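Local coordinates for protein lysine/ornithine decarboxylase (Vibrio vulnificus, PDB 2PLJ) that decarboxylates lysine and ornithine with the help of a pyridoxal phosphate cofactor carried on a beta/alpha-barrel domain, at residues F187-P191 against E192-V196; T125-H129 against P130-D134. One frame throughout, in Å; residues are numbered along the deposited sequence.

Contact 1: residues F187-P191 against E192-V196; sequences FGCSP and EQALV
Gln193 lays its extended side chain alongside Ser190, and the two residues exchange hydrogen bonds across the first turn of helix 191-203. The serine OG accepts from Gln193 N at 3.0 Å, while Ser190 N returns a nearly straight bond to Gln193 OE1 at 2.9 Å (N-H...O 172°). With OG turned between its own N and carbonyl carbon (chi1 66°), Ser190 presents the hydroxyl to the start of the helix. Gln193 has CG beside its backbone N, and CG passes 3.1 Å from Ser190 OG before the amide oxygen reaches the serine N-H, which lies tilted from the carbonyl plane. The same OE1 also rests against CB of Cys189. Backbone bonds then take over: Ser190 O receives Ala194 N at 2.8 Å, and Pro191 O receives Leu195 N. On the buried flank, Cys189 SG packs 3.8 Å from Ala194 CB, which leans in turn on Leu172, while Pro191 and Leu195 lie against helix 223-241. Gln193 touches Glu311 of the second subunit, so the cap sits beside the dimer interface. The hydroxyl thus serves Gln193 N, a first-turn N-H with no helical carbonyl behind it, while Ala194 N already makes a regular helical bond to the N-cap carbonyl; the reciprocal pair of Ser190 and Gln193 is a capping box, with serine as the N-cap.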
loop_
_atom_site.group_PDB
_atom_site.type_symbol
_atom_site.label_atom_id
_atom_site.label_comp_id
_atom_site.label_asym_id
_atom_site.label_seq_id
_atom_site.Cartn_x
_atom_site.Cartn_y
_atom_site.Cartn_z
ATOM N N PHE A 187 17.781 0.324 12.205
ATOM C CA PHE A 187 18.841 1.338 12.081
ATOM C C PHE A 187 19.441 1.695 13.431
ATOM O O PHE A 187 18.841 1.444 14.490
ATOM C CB PHE A 187 18.316 2.643 11.496
ATOM C CG PHE A 187 17.674 2.509 10.144
ATOM C CD1 PHE A 187 18.420 2.145 9.016
ATOM C CD2 PHE A 187 16.329 2.845 9.998
ATOM C CE1 PHE A 187 17.795 2.053 7.752
ATOM C CE2 PHE A 187 15.689 2.750 8.731
ATOM C CZ PHE A 187 16.420 2.368 7.621
ATOM N N GLY A 188 20.627 2.291 13.378
ATOM C CA GLY A 188 21.273 2.806 14.577
ATOM C C GLY A 188 22.326 1.849 15.110
ATOM O O GLY A 188 22.108 0.630 15.146
ATOM N N CYS A 189 23.476 2.402 15.495
ATOM C CA CYS A 189 24.577 1.558 16.005
ATOM C C CYS A 189 24.628 1.588 17.526
ATOM O O CYS A 189 23.933 2.382 18.170
ATOM C CB CYS A 189 25.920 2.013 15.428
ATOM S SG CYS A 189 26.351 3.669 15.904
ATOM N N SER A 190 25.475 0.736 18.103
ATOM C CA SER A 190 25.685 0.746 19.543
ATOM C C SER A 190 26.554 1.947 19.919
ATOM O O SER A 190 27.298 2.463 19.080
ATOM C CB SER A 190 26.396 -0.549 20.000
ATOM O OG SER A 190 27.712 -0.614 19.486
ATOM N N PRO A 191 26.519 2.356 21.199
ATOM C CA PRO A 191 27.448 3.375 21.704
ATOM C C PRO A 191 28.938 3.058 21.388
ATOM O O PRO A 191 29.681 3.951 20.961
ATOM C CB PRO A 191 27.185 3.351 23.218
ATOM C CG PRO A 191 25.749 2.956 23.320
ATOM C CD PRO A 191 25.569 1.923 22.243
ATOM N N GLU A 192 29.363 1.804 21.581
ATOM C CA GLU A 192 30.738 1.408 21.241
ATOM C C GLU A 192 31.039 1.590 19.736
ATOM O O GLU A 192 32.101 2.111 19.368
ATOM C CB GLU A 192 31.011 -0.039 21.679
ATOM C CG GLU A 192 32.439 -0.484 21.442
ATOM C CD GLU A 192 32.724 -1.893 21.941
ATOM O OE1 GLU A 192 31.758 -2.659 22.168
ATOM O OE2 GLU A 192 33.920 -2.237 22.107
ATOM N N GLN A 193 30.096 1.162 18.887
ATOM C CA GLN A 193 30.221 1.311 17.434
ATOM C C GLN A 193 30.245 2.791 17.049
ATOM O O GLN A 193 30.929 3.178 16.097
ATOM C CB GLN A 193 29.078 0.598 16.685
ATOM C CG GLN A 193 29.158 -0.934 16.734
ATOM C CD GLN A 193 27.902 -1.658 16.216
ATOM O OE1 GLN A 193 26.769 -1.136 16.236
ATOM N NE2 GLN A 193 28.108 -2.889 15.758
ATOM N N ALA A 194 29.467 3.604 17.766
ATOM C CA ALA A 194 29.410 5.039 17.486
ATOM C C ALA A 194 30.799 5.667 17.674
ATOM O O ALA A 194 31.239 6.457 16.833
ATOM C CB ALA A 194 28.393 5.715 18.359
ATOM N N LEU A 195 31.482 5.301 18.760
ATOM C CA LEU A 195 32.841 5.804 19.017
ATOM C C LEU A 195 33.808 5.379 17.905
ATOM O O LEU A 195 34.603 6.196 17.437
ATOM C CB LEU A 195 33.323 5.416 20.430
ATOM C CG LEU A 195 32.516 6.154 21.514
ATOM C CD1 LEU A 195 32.645 5.504 22.890
ATOM C CD2 LEU A 195 32.893 7.633 21.580
ATOM N N VAL A 196 33.682 4.134 17.437
ATOM C CA VAL A 196 34.511 3.627 16.328
ATOM C C VAL A 196 34.240 4.424 15.045
ATOM O O VAL A 196 35.164 4.834 14.344
ATOM C CB VAL A 196 34.313 2.101 16.087
ATOM C CG1 VAL A 196 35.123 1.633 14.896
ATOM C CG2 VAL A 196 34.729 1.280 17.332
#

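Contact 2: residues T125-H129 against P130-D134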
loop_
_atom_site.group_PDB
_atom_site.type_symbol
_atom_site.label_atom_id
_atom_site.label_comp_id
_atom_site.label_asym_id
_atom_site.label_seq_id
_atom_site.Cartn_x
_atom_site.Cartn_y
_atom_site.Cartn_z
ATOM N N THR A 125 17.249 22.235 6.194
ATOM C CA THR A 125 17.002 20.813 5.935
ATOM C C THR A 125 18.128 19.932 6.445
ATOM O O THR A 125 19.307 20.343 6.536
ATOM C CB THR A 125 16.731 20.507 4.431
ATOM O OG1 THR A 125 17.948 20.568 3.674
ATOM C CG2 THR A 125 15.660 21.471 3.824
ATOM N N ILE A 126 17.731 18.720 6.807
ATOM C CA ILE A 126 18.679 17.648 7.089
ATOM C C ILE A 126 18.195 16.399 6.333
ATOM O O ILE A 126 16.978 16.214 6.125
ATOM C CB ILE A 126 18.826 17.323 8.609
ATOM C CG1 ILE A 126 17.493 16.899 9.242
ATOM C CG2 ILE A 126 19.436 18.527 9.371
ATOM C CD1 ILE A 126 17.616 16.500 10.740
ATOM N N HIS A 127 19.129 15.542 5.929
ATOM C CA HIS A 127 18.761 14.302 5.219
ATOM C C HIS A 127 19.038 13.160 6.199
ATOM O O HIS A 127 20.130 13.070 6.747
ATOM C CB HIS A 127 19.598 14.188 3.933
ATOM C CG HIS A 127 19.141 13.108 3.012
ATOM N ND1 HIS A 127 19.234 11.761 3.331
ATOM C CD2 HIS A 127 18.635 13.172 1.758
ATOM C CE1 HIS A 127 18.769 11.051 2.316
ATOM N NE2 HIS A 127 18.448 11.882 1.335
ATOM N N THR A 128 18.029 12.374 6.517
ATOM C CA THR A 128 18.215 11.421 7.619
ATOM C C THR A 128 18.098 9.965 7.229
ATOM O O THR A 128 18.030 9.100 8.104
ATOM C CB THR A 128 17.261 11.736 8.754
ATOM O OG1 THR A 128 15.936 11.681 8.245
ATOM C CG2 THR A 128 17.612 13.127 9.400
ATOM N N HIS A 129 18.132 9.674 5.933
ATOM C CA HIS A 129 18.028 8.261 5.578
ATOM C C HIS A 129 19.384 7.633 5.875
ATOM O O HIS A 129 20.388 8.105 5.331
ATOM C CB HIS A 129 17.668 8.051 4.118
ATOM C CG HIS A 129 17.292 6.633 3.847
ATOM N ND1 HIS A 129 16.120 6.262 3.219
ATOM C CD2 HIS A 129 17.910 5.480 4.209
ATOM C CE1 HIS A 129 16.062 4.940 3.164
ATOM N NE2 HIS A 129 17.131 4.445 3.760
ATOM N N PRO A 130 19.440 6.617 6.769
ATOM C CA PRO A 130 20.775 6.073 7.091
ATOM C C PRO A 130 21.459 5.298 5.981
ATOM O O PRO A 130 22.679 5.108 6.054
ATOM C CB PRO A 130 20.517 5.136 8.304
ATOM C CG PRO A 130 19.155 5.571 8.856
ATOM C CD PRO A 130 18.386 5.985 7.580
ATOM N N ILE A 131 20.723 4.875 4.948
ATOM C CA ILE A 131 21.348 4.001 3.939
ATOM C C ILE A 131 21.086 4.525 2.530
ATOM O O ILE A 131 19.943 4.499 2.046
ATOM C CB ILE A 131 20.830 2.546 4.046
ATOM C CG1 ILE A 131 21.027 2.015 5.473
ATOM C CG2 ILE A 131 21.510 1.674 2.954
ATOM C CD1 ILE A 131 22.463 1.685 5.895
ATOM N N LYS A 132 22.157 5.004 1.900
ATOM C CA LYS A 132 21.981 5.830 0.724
ATOM C C LYS A 132 22.842 5.344 -0.423
ATOM O O LYS A 132 24.005 4.945 -0.235
ATOM C CB LYS A 132 22.345 7.288 1.035
ATOM C CG LYS A 132 21.470 7.979 2.111
ATOM C CD LYS A 132 22.100 9.278 2.676
ATOM C CE LYS A 132 23.343 8.970 3.554
ATOM N NZ LYS A 132 23.097 7.896 4.592
ATOM N N ARG A 133 22.286 5.407 -1.630
ATOM C CA ARG A 133 23.100 5.188 -2.818
ATOM C C ARG A 133 23.905 6.465 -3.082
ATOM O O ARG A 133 23.499 7.555 -2.653
ATOM C CB ARG A 133 22.209 4.882 -4.017
ATOM C CG ARG A 133 21.386 3.623 -3.787
ATOM C CD ARG A 133 20.226 3.572 -4.747
ATOM N NE ARG A 133 19.270 4.615 -4.403
ATOM C CZ ARG A 133 18.010 4.653 -4.831
ATOM N NH1 ARG A 133 17.551 3.714 -5.655
ATOM N NH2 ARG A 133 17.208 5.657 -4.454
ATOM N N ASP A 134 25.008 6.333 -3.815
ATOM C CA ASP A 134 25.811 7.509 -4.150
ATOM C C ASP A 134 24.911 8.619 -4.722
ATOM O O ASP A 134 25.013 9.783 -4.283
ATOM C CB ASP A 134 26.968 7.163 -5.092
ATOM C CG ASP A 134 27.860 8.355 -5.362
ATOM O OD1 ASP A 134 28.464 8.877 -4.385
ATOM O OD2 ASP A 134 27.940 8.775 -6.535
#
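Pro130 packs its ring against the carbonyl end of Thr128, CG 3.8 Å from Thr128 O, where strand 125-127 of the beta/alpha barrel gives way to the loop before helix 134-143, a beta-to-alpha connection on the cofactor side of the barrel. The proline also lies on Val149 of strand 147-150. Thr128 itself turns away from this segment; its OG1 bonds to Asp105, and its side chain comes within about 5 Å of the bound putrescine-cofactor adduct. At Ile131 the chain runs along the His129 imidazole: the amide N lies at the ring edge, near its plane, 3.0 Å from CD2. With CG anti to the backbone N (chi1 -168°), His129 brings that edge toward Ile131, and its side chain also packs on Pro357 of the second subunit. The side chain of Lys132 turns back toward the strand end. Its CD passes CE1 of His127 at 3.8 Å, the lysine chain and the imidazole running antiparallel alongside one another, while the His127 ring also meets Phe148. Bends at chi3 and chi4 (-70° and -49°) curl the lysine's end around to the turn, where NZ donates to His129 O at 2.8 Å, approaching in the carbonyl plane. The buried ammonium also forms a salt bridge with Glu155, which probably offsets its charge, and a hydrogen bond to Val149 O. Arg133 follows as the N-cap of helix 134-143, its NE in a salt bridge with Asp136 OD2.

Overall arrangement
From the N terminus, contact 2 comes first: 125-129 and 130-134 close the turn between strand 125-127 and helix 134-143. The chain then passes through strands 147-150 and 167-171 before contact 1 forms at 187-196, where a loop enters helix 191-203. The two are successive, neither nested nor crossed, with centres about 17 Å apart. They nevertheless meet in space, for Phe187 CD1 lies 3.5 Å from Pro130 CG, and the same ring reaches Ile131. Thus two loops following different strands of the barrel are packed together. The pair illustrates how two beta-to-alpha connections, separated round the barrel by strand 147-150, can meet and both touch the second subunit.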